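PDB 6EUD: ATP-dependent RNA helicase HrpB from Escherichia coli, which hydrolyses ATP to ADP and phosphate as a DExH-box NTPase of the DEAH/RHA helicase group and binds single-stranded RNA. Local coordinates for residues 519-523 and 547-551; 422-426 and 498-502; 712-718 and 731-737. One frame throughout, in Å; residues are numbered along the deposited sequence.

Contact 1: residues 519-523 and 547-551; sequences MGAML and PDARI
The parallel pairing of strand 520-522 with strand 548-552 is the β3-β5 seam of an OB-fold barrel, identified by the strand order 503-506, 512-515, 520-522, 548-552, 534-542 and back to 503-506. Four backbone hydrogen bonds define the register. G520 N donates to P547 O at 2.9 Å and G520 O accepts from A549 N, so that G520 straddles D548. M522 repeats the pattern around R550, its N meeting A549 O at 2.6 Å and its O receiving I551 N at 2.8 Å. The short strand axes cross at 34°, as in a strongly twisted sheet. On the face carrying A521 and A549 the side chains pack against one another. I551 sends CG1 and CD1 against the methyl of A521, CG1 lying 3.7 Å from A521 CB. L523 crosses I551 at about a right angle, its CD1 3.6 Å from I551 CB and also near CG2. With an alanine here in place of I551, CG1, CG2 and CD1 are lost; A521 CB is likely to face a gap and L523 CD1 to keep only part of its support. At the other end, M519 folds back through a chi3 of -52°, which carries its CE to 3.9 Å from A549 CB. M522 and R550 share the other face with D548. Outward from the seam, the backbone of A521 bonds to Y513 and that of R550 to L541, tying the pair to strands 512-515 and 534-542 on its two flanks. I551 also packs on Y513, A537 and L540, whereas M519 and A549 meet L307 of strand 307-314, so the hairpin formed by 287-302 and 307-314 abuts this end of the barrel.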
loop_
_atom_site.group_PDB
_atom_site.type_symbol
_atom_site.label_atom_id
_atom_site.label_comp_id
_atom_site.label_asym_id
_atom_site.label_seq_id
_atom_site.Cartn_x
_atom_site.Cartn_y
_atom_site.Cartn_z
ATOM N N MET A 519 12.810 10.774 7.044
ATOM C CA MET A 519 13.025 11.040 5.627
ATOM C C MET A 519 13.520 12.467 5.385
ATOM O O MET A 519 13.469 13.323 6.275
ATOM C CB MET A 519 11.742 10.825 4.853
ATOM C CG MET A 519 10.786 11.987 5.058
ATOM S SD MET A 519 9.291 11.917 4.074
ATOM C CE MET A 519 9.946 11.672 2.414
ATOM N N GLY A 520 13.964 12.718 4.158
ATOM C CA GLY A 520 14.473 14.020 3.772
ATOM C C GLY A 520 13.436 14.901 3.106
ATOM O O GLY A 520 12.669 14.461 2.243
ATOM N N ALA A 521 13.418 16.163 3.515
ATOM C CA ALA A 521 12.470 17.131 2.982
ATOM C C ALA A 521 13.219 18.355 2.493
ATOM O O ALA A 521 14.109 18.872 3.180
ATOM C CB ALA A 521 11.435 17.519 4.039
ATOM N N MET A 522 12.851 18.825 1.309
ATOM C CA MET A 522 13.580 19.914 0.688
ATOM C C MET A 522 12.735 21.156 0.496
ATOM O O MET A 522 11.614 21.095 -0.015
ATOM C CB MET A 522 14.139 19.472 -0.663
ATOM C CG MET A 522 15.127 18.328 -0.553
ATOM S SD MET A 522 16.520 18.723 0.520
ATOM C CE MET A 522 17.344 20.015 -0.403
ATOM N N LEU A 523 13.302 22.287 0.881
ATOM C CA LEU A 523 12.714 23.568 0.548
ATOM C C LEU A 523 13.732 24.413 -0.238
ATOM O O LEU A 523 14.949 24.252 -0.070
ATOM C CB LEU A 523 12.261 24.272 1.822
ATOM C CG LEU A 523 11.180 25.340 1.738
ATOM C CD1 LEU A 523 9.922 24.771 1.111
ATOM C CD2 LEU A 523 10.903 25.841 3.139
ATOM N N PRO A 547 13.372 8.292 -0.368
ATOM C CA PRO A 547 12.702 8.938 0.774
ATOM C C PRO A 547 13.044 10.430 0.916
ATOM O O PRO A 547 13.417 10.881 2.001
ATOM C CB PRO A 547 13.215 8.139 1.984
ATOM C CG PRO A 547 14.500 7.547 1.534
ATOM C CD PRO A 547 14.299 7.235 0.073
ATOM N N ASP A 548 12.906 11.170 -0.185
ATOM C CA ASP A 548 13.122 12.609 -0.233
ATOM C C ASP A 548 11.918 13.279 -0.862
ATOM O O ASP A 548 11.384 12.800 -1.864
ATOM C CB ASP A 548 14.388 12.954 -1.018
ATOM C CG ASP A 548 15.629 12.924 -0.156
ATOM O OD1 ASP A 548 16.076 14.012 0.264
ATOM O OD2 ASP A 548 16.156 11.823 0.113
ATOM N N ALA A 549 11.498 14.395 -0.280
ATOM C CA ALA A 549 10.298 15.082 -0.736
ATOM C C ALA A 549 10.463 16.596 -0.709
ATOM O O ALA A 549 11.258 17.131 0.067
ATOM C CB ALA A 549 9.109 14.670 0.119
ATOM N N ARG A 550 9.720 17.286 -1.569
ATOM C CA ARG A 550 9.691 18.735 -1.538
ATOM C C ARG A 550 8.613 19.223 -0.558
ATOM O O ARG A 550 7.532 18.638 -0.444
ATOM C CB ARG A 550 9.441 19.302 -2.937
ATOM C CG ARG A 550 9.701 20.789 -3.040
ATOM C CD ARG A 550 9.669 21.258 -4.484
ATOM N NE ARG A 550 8.310 21.324 -5.006
ATOM C CZ ARG A 550 7.887 22.251 -5.860
ATOM N NH1 ARG A 550 8.727 23.182 -6.296
ATOM N NH2 ARG A 550 6.629 22.245 -6.286
ATOM N N ILE A 551 8.916 20.296 0.154
ATOM C CA ILE A 551 7.963 20.880 1.082
ATOM C C ILE A 551 7.073 21.867 0.341
ATOM O O ILE A 551 7.569 22.820 -0.246
ATOM C CB ILE A 551 8.695 21.562 2.251
ATOM C CG1 ILE A 551 9.463 20.507 3.058
ATOM C CG2 ILE A 551 7.722 22.310 3.135
ATOM C CD1 ILE A 551 10.386 21.095 4.103
#

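Contact 2: residues 422-426 and 498-502; sequences RLAAM and AFADR. With EDO (1,2-ethanediol), chain C.
D501 OD2 is gripped twice, by R422 NH2 in a salt bridge of 2.5 Å, unusually short and of doubtful exact length, and by O2 of a 1,2-ethanediol, probably from the crystallisation liquor, at 2.9 Å. R422 NH2 meets the oxygen on its syn lone pair and nearly in the guanidinium plane; this one nitrogen points at the carboxylate, which lies at the guanidinium edge with the two planes 16° apart. The R422 chain reaches this point by turning at chi3 (105°), which also brings NE to a weak hydrogen bond with A498 O, 3.4 Å away. R502 lies over one face of the same guanidinium, its own group stacked with centres 3.8 Å apart and planes inclined by 23°. The closeness of the two cations is presumably eased by D501 at the edge of the R422 group. Weak bonds from R502 to the carbonyls of P538 and G306 are consistent with holding its guanidinium in the stacked position. Beside the arginines, L423 CD2 touches the edge of the F499 ring at CZ, at 3.7 Å, and M426 CB rests on A498 CB. The contact joins helix 421-429 to the chain passing from helix 491-498 into strand 503-506, the first of the OB-fold barrel; a helical region followed by an OB fold is consistent with DEAH/RHA helicases.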
loop_
_atom_site.group_PDB
_atom_site.type_symbol
_atom_site.label_atom_id
_atom_site.label_comp_id
_atom_site.label_asym_id
_atom_site.label_seq_id
_atom_site.Cartn_x
_atom_site.Cartn_y
_atom_site.Cartn_z
ATOM N N ARG A 422 -6.097 12.309 9.358
ATOM C CA ARG A 422 -5.175 13.268 9.959
ATOM C C ARG A 422 -5.896 14.608 10.203
ATOM O O ARG A 422 -5.786 15.191 11.269
ATOM C CB ARG A 422 -3.931 13.453 9.071
ATOM C CG ARG A 422 -3.087 12.167 8.910
ATOM C CD ARG A 422 -1.931 12.295 7.869
ATOM N NE ARG A 422 -0.654 12.415 8.544
ATOM C CZ ARG A 422 0.344 11.550 8.475
ATOM N NH1 ARG A 422 0.279 10.480 7.703
ATOM N NH2 ARG A 422 1.435 11.787 9.170
ATOM N N LEU A 423 -6.662 15.077 9.231
ATOM C CA LEU A 423 -7.378 16.333 9.392
ATOM C C LEU A 423 -8.524 16.217 10.421
ATOM O O LEU A 423 -8.769 17.137 11.206
ATOM C CB LEU A 423 -7.916 16.806 8.040
ATOM C CG LEU A 423 -6.876 17.130 6.938
ATOM C CD1 LEU A 423 -7.535 17.801 5.717
ATOM C CD2 LEU A 423 -5.693 17.969 7.465
ATOM N N ALA A 424 -9.216 15.084 10.416
ATOM C CA ALA A 424 -10.276 14.816 11.383
ATOM C C ALA A 424 -9.718 14.794 12.800
ATOM O O ALA A 424 -10.340 15.326 13.716
ATOM C CB ALA A 424 -10.970 13.495 11.074
ATOM N N ALA A 425 -8.554 14.160 12.962
ATOM C CA ALA A 425 -7.853 14.078 14.235
ATOM C C ALA A 425 -7.538 15.481 14.758
ATOM O O ALA A 425 -7.732 15.784 15.942
ATOM C CB ALA A 425 -6.569 13.264 14.078
ATOM N N MET A 426 -7.064 16.339 13.864
ATOM C CA MET A 426 -6.751 17.710 14.221
ATOM C C MET A 426 -7.991 18.437 14.754
ATOM O O MET A 426 -7.947 19.061 15.807
ATOM C CB MET A 426 -6.168 18.438 13.014
ATOM C CG MET A 426 -5.662 19.848 13.283
ATOM S SD MET A 426 -4.876 20.489 11.774
ATOM C CE MET A 426 -6.267 20.358 10.641
ATOM N N ALA A 498 -1.480 15.984 14.556
ATOM C CA ALA A 498 -1.875 15.226 13.381
ATOM C C ALA A 498 -0.744 15.027 12.365
ATOM O O ALA A 498 -0.862 14.199 11.470
ATOM C CB ALA A 498 -3.060 15.902 12.711
ATOM N N PHE A 499 0.340 15.785 12.491
ATOM C CA PHE A 499 1.460 15.661 11.563
ATOM C C PHE A 499 2.800 15.586 12.277
ATOM O O PHE A 499 3.791 16.124 11.789
ATOM C CB PHE A 499 1.464 16.834 10.591
ATOM C CG PHE A 499 0.194 16.967 9.802
ATOM C CD1 PHE A 499 -0.867 17.719 10.285
ATOM C CD2 PHE A 499 0.049 16.318 8.587
ATOM C CE1 PHE A 499 -2.033 17.832 9.554
ATOM C CE2 PHE A 499 -1.125 16.423 7.849
ATOM C CZ PHE A 499 -2.160 17.183 8.327
ATOM N N ALA A 500 2.833 14.925 13.434
ATOM C CA ALA A 500 4.059 14.818 14.235
ATOM C C ALA A 500 5.242 14.219 13.455
ATOM O O ALA A 500 6.382 14.641 13.622
ATOM C CB ALA A 500 3.790 14.001 15.472
ATOM N N ASP A 501 4.959 13.227 12.615
ATOM C CA ASP A 501 5.968 12.584 11.781
ATOM C C ASP A 501 6.490 13.517 10.684
ATOM O O ASP A 501 7.461 13.184 9.991
ATOM C CB ASP A 501 5.389 11.324 11.138
ATOM C CG ASP A 501 4.086 11.600 10.401
ATOM O OD1 ASP A 501 3.329 12.476 10.854
ATOM O OD2 ASP A 501 3.796 10.956 9.377
ATOM N N ARG A 502 5.835 14.667 10.505
ATOM C CA ARG A 502 6.261 15.596 9.464
ATOM C C ARG A 502 6.812 16.890 10.039
ATOM O O ARG A 502 6.955 17.871 9.322
ATOM C CB ARG A 502 5.112 15.885 8.508
ATOM C CG ARG A 502 4.613 14.634 7.849
ATOM C CD ARG A 502 3.479 14.910 6.902
ATOM N NE ARG A 502 2.971 13.663 6.348
ATOM C CZ ARG A 502 1.873 13.581 5.612
ATOM N NH1 ARG A 502 1.157 14.673 5.355
ATOM N NH2 ARG A 502 1.487 12.410 5.142
HETATM C C1 EDO C . 4.106 7.494 11.299
HETATM O O1 EDO C . 3.192 6.661 10.632
HETATM C C2 EDO C . 5.367 7.694 10.444
HETATM O O2 EDO C . 5.068 8.340 9.190
#

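Contact 3: residues 712-718 and 731-737; sequences VPTGSRI and AVRMQEM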
loop_
_atom_site.group_PDB
_atom_site.type_symbol
_atom_site.label_atom_id
_atom_site.label_comp_id
_atom_site.label_asym_id
_atom_site.label_seq_id
_atom_site.Cartn_x
_atom_site.Cartn_y
_atom_site.Cartn_z
ATOM N N VAL A 712 25.250 -43.520 21.719
ATOM C CA VAL A 712 25.528 -44.569 20.734
ATOM C C VAL A 712 25.412 -45.976 21.375
ATOM O O VAL A 712 25.229 -46.089 22.589
ATOM C CB VAL A 712 26.930 -44.357 20.106
ATOM C CG1 VAL A 712 26.921 -43.139 19.205
ATOM C CG2 VAL A 712 27.973 -44.213 21.188
ATOM N N PRO A 713 25.484 -47.048 20.562
ATOM C CA PRO A 713 25.317 -48.391 21.144
ATOM C C PRO A 713 26.228 -48.751 22.326
ATOM O O PRO A 713 25.791 -49.530 23.174
ATOM C CB PRO A 713 25.599 -49.303 19.956
ATOM C CG PRO A 713 25.039 -48.516 18.788
ATOM C CD PRO A 713 25.376 -47.076 19.088
ATOM N N THR A 714 27.441 -48.208 22.397
ATOM C CA THR A 714 28.332 -48.519 23.502
ATOM C C THR A 714 27.898 -47.849 24.793
ATOM O O THR A 714 28.373 -48.206 25.865
ATOM C CB THR A 714 29.784 -48.096 23.202
ATOM O OG1 THR A 714 29.837 -46.690 22.908
ATOM C CG2 THR A 714 30.325 -48.879 22.023
ATOM N N GLY A 715 27.004 -46.866 24.704
ATOM C CA GLY A 715 26.616 -46.111 25.883
ATOM C C GLY A 715 27.312 -44.757 25.955
ATOM O O GLY A 715 26.949 -43.905 26.780
ATOM N N SER A 716 28.310 -44.553 25.094
ATOM C CA SER A 716 28.976 -43.255 25.008
ATOM C C SER A 716 27.987 -42.157 24.607
ATOM O O SER A 716 27.050 -42.388 23.838
ATOM C CB SER A 716 30.134 -43.298 24.006
ATOM O OG SER A 716 31.216 -44.085 24.478
ATOM N N ARG A 717 28.203 -40.960 25.142
ATOM C CA ARG A 717 27.389 -39.809 24.780
ATOM C C ARG A 717 28.175 -38.905 23.840
ATOM O O ARG A 717 29.076 -38.201 24.288
ATOM C CB ARG A 717 26.945 -39.046 26.030
ATOM C CG ARG A 717 26.387 -39.950 27.126
ATOM C CD ARG A 717 25.308 -39.257 27.908
ATOM N NE ARG A 717 24.169 -38.960 27.047
ATOM C CZ ARG A 717 23.308 -37.969 27.252
ATOM N NH1 ARG A 717 23.448 -37.148 28.288
ATOM N NH2 ARG A 717 22.312 -37.787 26.403
ATOM N N ILE A 718 27.839 -38.939 22.543
ATOM C CA ILE A 718 28.570 -38.177 21.533
ATOM C C ILE A 718 27.809 -36.886 21.163
ATOM O O ILE A 718 26.589 -36.909 20.933
ATOM C CB ILE A 718 28.821 -39.009 20.256
ATOM C CG1 ILE A 718 29.361 -40.409 20.589
ATOM C CG2 ILE A 718 29.762 -38.272 19.319
ATOM C CD1 ILE A 718 30.620 -40.411 21.438
ATOM N N ALA A 731 30.310 -36.925 15.029
ATOM C CA ALA A 731 31.647 -37.483 14.869
ATOM C C ALA A 731 31.848 -38.596 15.876
ATOM O O ALA A 731 31.874 -38.350 17.081
ATOM C CB ALA A 731 32.691 -36.412 15.032
ATOM N N VAL A 732 31.973 -39.824 15.385
ATOM C CA VAL A 732 32.001 -40.991 16.270
ATOM C C VAL A 732 32.912 -42.082 15.724
ATOM O O VAL A 732 32.932 -42.331 14.520
ATOM C CB VAL A 732 30.574 -41.585 16.477
ATOM C CG1 VAL A 732 29.956 -41.982 15.142
ATOM C CG2 VAL A 732 30.605 -42.774 17.409
ATOM N N ARG A 733 33.666 -42.736 16.598
ATOM C CA ARG A 733 34.466 -43.876 16.160
ATOM C C ARG A 733 33.541 -44.973 15.633
ATOM O O ARG A 733 32.559 -45.342 16.273
ATOM C CB ARG A 733 35.342 -44.400 17.295
ATOM C CG ARG A 733 36.383 -43.405 17.776
ATOM C CD ARG A 733 37.119 -43.927 19.001
ATOM N NE ARG A 733 36.198 -44.143 20.108
ATOM C CZ ARG A 733 36.523 -44.731 21.253
ATOM N NH1 ARG A 733 37.763 -45.164 21.455
ATOM N NH2 ARG A 733 35.608 -44.877 22.199
ATOM N N MET A 734 33.854 -45.461 14.442
ATOM C CA MET A 734 33.065 -46.486 13.776
ATOM C C MET A 734 32.796 -47.673 14.688
ATOM O O MET A 734 31.685 -48.187 14.731
ATOM C CB MET A 734 33.783 -46.953 12.515
ATOM C CG MET A 734 33.027 -47.997 11.714
ATOM S SD MET A 734 33.894 -48.472 10.202
ATOM C CE MET A 734 35.365 -49.262 10.847
ATOM N N GLN A 735 33.812 -48.082 15.436
ATOM C CA GLN A 735 33.705 -49.247 16.318
ATOM C C GLN A 735 32.522 -49.118 17.305
ATOM O O GLN A 735 31.926 -50.124 17.711
ATOM C CB GLN A 735 35.034 -49.454 17.076
ATOM C CG GLN A 735 35.344 -48.359 18.085
ATOM C CD GLN A 735 36.800 -47.930 18.106
ATOM O OE1 GLN A 735 37.546 -48.173 17.164
ATOM N NE2 GLN A 735 37.202 -47.266 19.179
ATOM N N GLU A 736 32.173 -47.881 17.662
ATOM C CA GLU A 736 31.119 -47.637 18.637
ATOM C C GLU A 736 29.720 -47.790 18.038
ATOM O O GLU A 736 28.739 -47.905 18.759
ATOM C CB GLU A 736 31.271 -46.243 19.249
ATOM C CG GLU A 736 32.511 -46.070 20.127
ATOM C CD GLU A 736 32.290 -45.086 21.277
ATOM O OE1 GLU A 736 32.450 -43.852 21.088
ATOM O OE2 GLU A 736 31.943 -45.556 22.380
ATOM N N MET A 737 29.623 -47.785 16.714
ATOM C CA MET A 737 28.325 -47.906 16.056
ATOM C C MET A 737 27.944 -49.361 15.756
ATOM O O MET A 737 26.920 -49.622 15.119
ATOM C CB MET A 737 28.321 -47.096 14.766
ATOM C CG MET A 737 28.480 -45.607 14.984
ATOM S SD MET A 737 27.222 -44.976 16.086
ATOM C CE MET A 737 25.710 -45.470 15.210
#
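E736 OE2 receives two hydroxyls from the facing loop, S716 OG at 2.7 Å on its syn lone pair and T714 OG1 at 2.4 Å, a distance so short that its exact value is doubtful. Near the backbone of E736, P713 CD lies 3.5 Å from E736 O, and V712 CG1 meets M737 SD at 3.6 Å, those two side chains crossing at about a right angle. V732 CG2 lies within van der Waals reach of V712 CG1 and I718 CG1. One shell out, a type I turn from V712 to G715 sets the T714 hydroxyl, which also takes a weak bond from S716 N. G715 has a positive phi of 101°, where any side chain would strain against the preceding carbonyl. In the 3-10 segment 734-736, E736 is bent at chi2 (-148°), and its OE1 faces the edge of the R733 guanidinium in a long salt bridge, 3.5 Å from NH2. R807 adds a weak bond to S716 OG, and L757 backs V732 and M737. With two hydroxyl donors and an arginine about it, the buried carboxylate is probably ionised, and it fastens the turn to that 3-10 segment where the hairpin strands 717-721 and 729-733 diverge.

From the N terminus, contact 2 comes first: it closes a long loop from helix 421-429, through mostly helical chain, to the end of helix 491-498. Contact 1 opens only after that loop is shut and closes one of 23 residues, which contains strand 534-542. The centres of these two contacts are about 18 Å apart and their nearest atoms about 6 Å, so they do not touch. Contact 3 follows far downstream and closes a loop of 12 residues, its centre about 66 Å from that of contact 1. The three stand in series; none nests or crosses. Contact 1 joins strands within the barrel, contact 2 joins helix 421-429 to the barrel's entry, and contact 3 lies in the C-terminal region.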